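Local coordinates for protein P91 (Metagenome, PDB 4ZI5) that hydrolyses phosphotriesters as a promiscuous activity of an alpha/beta-hydrolase enzyme resembling dienelactone hydrolase, at residues 52-56 and 57-61. Numbering follows the deposited sequence.
Sequences FGLND and HAKER
The backbone passes from loop to helix at N55, whose carbonyl O accepts from K59 N at 3.1 Å, nearly straight (168°), while D56 O takes E60 N one residue on. This is the N-cap of helix 56-67, which follows strand 42-48 in the alpha/beta-hydrolase fold. Asparagine suits the place because its short amide can fold back over the first turn, with CG between the backbone N and the carbonyl carbon (chi1 60°). From there OD1 reaches A58 N at 3.1 Å. The donor lies 25° off the carbonyl plane. OD1 also receives a water at 2.8 Å, so two donors grip it. A leucine here would probably leave A58 N without its side-chain acceptor and cost the water its stronger partner. L54 lays CG against K59 CE at 3.9 Å, the two side chains crossing at about a right angle. The long lysine serves twice: its CG and CE pack against the leucine, and K59 NZ donates to a water that in turn donates to D56 OD1, so the water links opposite charges 4.7 Å apart, too far for direct contact. Negative D56 in the first turn also probably suits the helix dipole. Farther along, R61, salt-bridged to E234, spreads its guanidinium against the H57 ring, with H57 NE2 3.4 Å above the guanidinium plane, over its centre.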
ATOM      1  N   PHE A  52       6.924  -4.186 -24.713  1.00 20.50           N
ATOM      2  CA  PHE A  52       6.482  -3.907 -26.084  1.00 23.02           C
ATOM      3  C   PHE A  52       7.184  -2.670 -26.621  1.00 22.25           C
ATOM      4  O   PHE A  52       7.542  -2.612 -27.816  1.00 23.20           O
ATOM      5  CB  PHE A  52       4.961  -3.713 -26.167  1.00 24.58           C
ATOM      6  CG  PHE A  52       4.187  -4.834 -25.557  1.00 27.07           C
ATOM      7  CD1 PHE A  52       4.196  -6.098 -26.154  1.00 28.32           C
ATOM      8  CD2 PHE A  52       3.477  -4.649 -24.356  1.00 28.81           C
ATOM      9  CE1 PHE A  52       3.510  -7.149 -25.575  1.00 29.34           C
ATOM     10  CE2 PHE A  52       2.795  -5.706 -23.767  1.00 30.26           C
ATOM     11  CZ  PHE A  52       2.813  -6.959 -24.382  1.00 31.40           C
ATOM     12  N   GLY A  53       7.389  -1.679 -25.746  1.00 19.90           N
ATOM     13  CA  GLY A  53       8.028  -0.424 -26.135  1.00 18.76           C
ATOM     14  C   GLY A  53       7.163   0.789 -25.851  1.00 16.82           C
ATOM     15  O   GLY A  53       6.106   0.709 -25.200  1.00 16.84           O
ATOM     16  N   LEU A  54       7.634   1.923 -26.340  1.00 16.79           N
ATOM     17  CA  LEU A  54       6.947   3.190 -26.150  1.00 17.15           C
ATOM     18  C   LEU A  54       5.596   3.181 -26.854  1.00 17.93           C
ATOM     19  O   LEU A  54       5.532   3.277 -28.071  1.00 19.79           O
ATOM     20  CB  LEU A  54       7.812   4.336 -26.635  1.00 16.70           C
ATOM     21  CG  LEU A  54       7.244   5.753 -26.486  1.00 17.34           C
ATOM     22  CD1 LEU A  54       6.691   6.036 -25.099  1.00 17.71           C
ATOM     23  CD2 LEU A  54       8.344   6.731 -26.826  1.00 17.35           C
ATOM     24  N   ASN A  55       4.522   3.098 -26.078  1.00 17.10           N
ATOM     25  CA  ASN A  55       3.173   2.883 -26.643  1.00 16.36           C
ATOM     26  C   ASN A  55       2.144   3.828 -26.037  1.00 15.22           C
ATOM     27  O   ASN A  55       2.487   4.645 -25.199  1.00 13.88           O
ATOM     28  CB  ASN A  55       2.791   1.412 -26.490  1.00 17.30           C
ATOM     29  CG  ASN A  55       2.765   0.933 -25.049  1.00 18.93           C
ATOM     30  OD1 ASN A  55       2.898   1.690 -24.054  1.00 16.83           O
ATOM     31  ND2 ASN A  55       2.572  -0.372 -24.922  1.00 21.70           N
ATOM     32  N   ASP A  56       0.877   3.694 -26.425  1.00 14.85           N
ATOM     33  CA  ASP A  56      -0.145   4.623 -25.957  1.00 15.49           C
ATOM     34  C   ASP A  56      -0.337   4.538 -24.443  1.00 15.04           C
ATOM     35  O   ASP A  56      -0.557   5.538 -23.822  1.00 14.33           O
ATOM     36  CB  ASP A  56      -1.484   4.401 -26.657  1.00 16.60           C
ATOM     37  CG  ASP A  56      -1.460   4.793 -28.128  1.00 18.94           C
ATOM     38  OD1 ASP A  56      -0.523   5.455 -28.598  1.00 19.44           O
ATOM     39  OD2 ASP A  56      -2.409   4.414 -28.818  1.00 22.14           O
ATOM     40  N   HIS A  57      -0.226   3.340 -23.884  1.00 14.62           N
ATOM     41  CA  HIS A  57      -0.361   3.146 -22.453  1.00 14.63           C
ATOM     42  C   HIS A  57       0.668   4.016 -21.694  1.00 13.98           C
ATOM     43  O   HIS A  57       0.308   4.766 -20.763  1.00 12.67           O
ATOM     44  CB  HIS A  57      -0.171   1.668 -22.116  1.00 15.12           C
ATOM     45  CG  HIS A  57      -0.222   1.379 -20.660  1.00 16.38           C
ATOM     46  ND1 HIS A  57       0.886   1.485 -19.849  1.00 18.69           N
ATOM     47  CD2 HIS A  57      -1.240   1.005 -19.856  1.00 18.19           C
ATOM     48  CE1 HIS A  57       0.546   1.212 -18.604  1.00 18.16           C
ATOM     49  NE2 HIS A  57      -0.728   0.894 -18.583  1.00 19.17           N
ATOM     50  N   ALA A  58       1.922   3.966 -22.134  1.00 13.43           N
ATOM     51  CA  ALA A  58       2.977   4.702 -21.400  1.00 14.07           C
ATOM     52  C   ALA A  58       2.788   6.195 -21.549  1.00 14.65           C
ATOM     53  O   ALA A  58       2.951   6.960 -20.596  1.00 13.76           O
ATOM     54  CB  ALA A  58       4.346   4.274 -21.871  1.00 14.72           C
ATOM     55  N   LYS A  59       2.427   6.613 -22.764  1.00 14.61           N
ATOM     56  CA  LYS A  59       2.198   8.027 -23.041  1.00 14.84           C
ATOM     57  C   LYS A  59       1.035   8.596 -22.220  1.00 14.46           C
ATOM     58  O   LYS A  59       1.097   9.737 -21.770  1.00 13.04           O
ATOM     59  CB  LYS A  59       1.958   8.263 -24.531  1.00 15.06           C
ATOM     60  CG  LYS A  59       3.154   7.934 -25.410  1.00 15.45           C
ATOM     61  CD  LYS A  59       2.796   7.927 -26.881  1.00 15.95           C
ATOM     62  CE  LYS A  59       4.041   7.673 -27.694  1.00 17.20           C
ATOM     63  NZ  LYS A  59       3.697   7.499 -29.125  1.00 17.78           N
ATOM     64  N   GLU A  60      -0.021   7.797 -22.034  1.00 13.63           N
ATOM     65  CA  GLU A  60      -1.156   8.220 -21.203  1.00 13.08           C
ATOM     66  C   GLU A  60      -0.777   8.400 -19.750  1.00 12.92           C
ATOM     67  O   GLU A  60      -1.265   9.332 -19.099  1.00 12.25           O
ATOM     68  CB  GLU A  60      -2.337   7.237 -21.350  1.00 13.79           C
ATOM     69  CG  GLU A  60      -3.532   7.471 -20.455  1.00 13.75           C
ATOM     70  CD  GLU A  60      -4.200   8.822 -20.586  1.00 15.20           C
ATOM     71  OE1 GLU A  60      -4.012   9.566 -21.566  1.00 14.70           O
ATOM     72  OE2 GLU A  60      -4.944   9.152 -19.643  1.00 15.97           O
ATOM     73  N   ARG A  61       0.100   7.536 -19.239  1.00 12.15           N
ATOM     74  CA  ARG A  61       0.571   7.688 -17.867  1.00 12.74           C
ATOM     75  C   ARG A  61       1.412   8.949 -17.696  1.00 12.78           C
ATOM     76  O   ARG A  61       1.273   9.676 -16.685  1.00 12.91           O
ATOM     77  CB  ARG A  61       1.295   6.403 -17.396  1.00 12.51           C
ATOM     78  CG  ARG A  61       0.469   5.118 -17.469  1.00 13.25           C
ATOM     79  CD  ARG A  61      -0.922   5.296 -16.867  1.00 14.49           C
ATOM     80  NE  ARG A  61      -1.898   4.206 -16.925  1.00 16.08           N
ATOM     81  CZ  ARG A  61      -2.586   3.806 -18.000  1.00 16.58           C
ATOM     82  NH1 ARG A  61      -3.526   2.867 -17.856  1.00 16.42           N
ATOM     83  NH2 ARG A  61      -2.334   4.314 -19.210  1.00 16.33           N
TER
HETATM   84  O   HOH W   1       3.747   0.640 -21.607  1.00 15.27           O
HETATM   85  O   HOH W   2       2.193   5.232 -29.161  1.00 20.80           O